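Local coordinates for protein eukaryotic translation initiation factor 2A (Schizosaccharomyces pombe, PDB 3WJ9) that probably directs methionyl initiator tRNA to 40S ribosomal subunits in a codon-dependent manner, in the early steps of translating a small number of specific mRNAs, at residues 60-64 against 406-410. Sequence-based numbering, arbitrary orientation.
Sequences NDTES and WRPRP
R407 reaches across to T62 and E63, a worked example of how one arginine can join two parts of a beta-propeller with both its aliphatic stem and its charged head. From CB the chain leaves with CG anti to the backbone N (chi1 176°), which carries it out toward T62. R407 CD is the first atom to touch, lying 3.6 Å from T62 CB and beside OG1, a hydroxyl whose own hydrogen bond goes to the carbonyl of G46. A bend at chi3 then turns the head, and R407 NH1 gives E63 OE2 a salt-bridging hydrogen bond of 3.2 Å. The oxygen sits at the guanidinium edge, close to its plane, while the nitrogen meets the carboxylate on its syn side, 34° out of plane; the two flat groups are 63° apart. Over one face of this head lies the guanidinium of R409, its CZ 3.8 Å above the plane of the R407 group. E63 OE1 is 4.1 Å from R409 NH2 but well out of that group's plane, so only charge acts there, and the carboxylate probably balances the charge of the stacked pair. A glutamine at E63 would probably leave this arginine pair without its compensating negative charge. Near the chain's beginning, the side chain of Q6 bonds to the carbonyl of T62 and its backbone to that of R407. The contact thus links the turn after strand 57-61, in the antiparallel four-stranded sheet of residues 37-71, to the loop after strand 401-406, with Y42 of strand 37-42 against R407.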
# COMPACT_ATOMS: atom_id res chain seq x y z
N ASN A 60 -1.87 13.38 -15.24
CA ASN A 60 -1.18 13.27 -16.52
C ASN A 60 -1.27 11.87 -17.13
O ASN A 60 -1.66 10.92 -16.47
CB ASN A 60 0.29 13.67 -16.36
CG ASN A 60 0.46 15.08 -15.85
OD1 ASN A 60 0.50 15.32 -14.64
ND2 ASN A 60 0.58 16.03 -16.77
N ASP A 61 -0.90 11.77 -18.40
CA ASP A 61 -0.77 10.49 -19.09
C ASP A 61 0.68 10.03 -19.04
O ASP A 61 1.56 10.70 -19.56
CB ASP A 61 -1.26 10.60 -20.54
CG ASP A 61 -1.04 9.32 -21.33
OD1 ASP A 61 -1.10 8.22 -20.73
OD2 ASP A 61 -0.80 9.41 -22.55
N THR A 62 0.91 8.87 -18.42
CA THR A 62 2.27 8.40 -18.18
C THR A 62 3.05 8.05 -19.45
O THR A 62 4.25 7.77 -19.39
CB THR A 62 2.27 7.16 -17.26
OG1 THR A 62 1.64 6.06 -17.94
CG2 THR A 62 1.51 7.46 -15.98
N GLU A 63 2.36 8.05 -20.59
CA GLU A 63 3.01 7.76 -21.86
C GLU A 63 3.56 9.03 -22.50
O GLU A 63 4.73 9.09 -22.87
CB GLU A 63 2.04 7.07 -22.82
CG GLU A 63 2.59 5.78 -23.42
CD GLU A 63 2.92 4.75 -22.36
OE1 GLU A 63 1.99 4.11 -21.83
OE2 GLU A 63 4.12 4.59 -22.04
N SER A 64 2.71 10.05 -22.61
CA SER A 64 3.11 11.29 -23.25
C SER A 64 3.50 12.36 -22.23
O SER A 64 4.28 13.26 -22.54
CB SER A 64 1.98 11.81 -24.14
OG SER A 64 0.78 11.99 -23.40
N TRP A 406 8.49 3.42 -8.93
CA TRP A 406 8.24 2.87 -10.25
C TRP A 406 6.82 3.14 -10.73
O TRP A 406 5.89 3.25 -9.93
CB TRP A 406 8.48 1.36 -10.26
CG TRP A 406 9.90 0.95 -10.06
CD1 TRP A 406 10.42 0.32 -8.97
CD2 TRP A 406 10.97 1.11 -10.98
NE1 TRP A 406 11.76 0.09 -9.15
CE2 TRP A 406 12.13 0.57 -10.38
CE3 TRP A 406 11.08 1.68 -12.26
CZ2 TRP A 406 13.37 0.57 -11.02
CZ3 TRP A 406 12.31 1.68 -12.89
CH2 TRP A 406 13.44 1.13 -12.27
N ARG A 407 6.65 3.24 -12.05
CA ARG A 407 5.33 3.24 -12.65
C ARG A 407 4.88 1.80 -12.82
O ARG A 407 5.42 1.08 -13.65
CB ARG A 407 5.34 3.97 -13.99
CG ARG A 407 4.00 3.93 -14.71
CD ARG A 407 4.16 4.24 -16.18
NE ARG A 407 5.04 3.28 -16.84
CZ ARG A 407 5.26 3.25 -18.15
NH1 ARG A 407 4.67 4.13 -18.94
NH2 ARG A 407 6.07 2.34 -18.67
N PRO A 408 3.88 1.38 -12.02
CA PRO A 408 3.45 -0.02 -11.98
C PRO A 408 2.79 -0.50 -13.28
O PRO A 408 1.93 0.20 -13.82
CB PRO A 408 2.44 -0.04 -10.83
CG PRO A 408 1.91 1.35 -10.79
CD PRO A 408 3.06 2.23 -11.15
N ARG A 409 3.20 -1.66 -13.77
CA ARG A 409 2.59 -2.26 -14.95
C ARG A 409 2.06 -3.65 -14.60
O ARG A 409 2.67 -4.37 -13.81
CB ARG A 409 3.59 -2.36 -16.10
CG ARG A 409 4.46 -1.12 -16.32
CD ARG A 409 3.64 0.15 -16.47
NE ARG A 409 2.84 0.18 -17.70
CZ ARG A 409 1.97 1.14 -17.99
NH1 ARG A 409 1.78 2.15 -17.15
NH2 ARG A 409 1.29 1.10 -19.13
N PRO A 410 0.93 -4.04 -15.20
CA PRO A 410 0.29 -5.33 -14.92
C PRO A 410 0.61 -6.42 -15.94
O PRO A 410 0.41 -6.23 -17.14
CB PRO A 410 -1.20 -5.00 -14.96
CG PRO A 410 -1.30 -3.77 -15.87
CD PRO A 410 0.10 -3.23 -16.11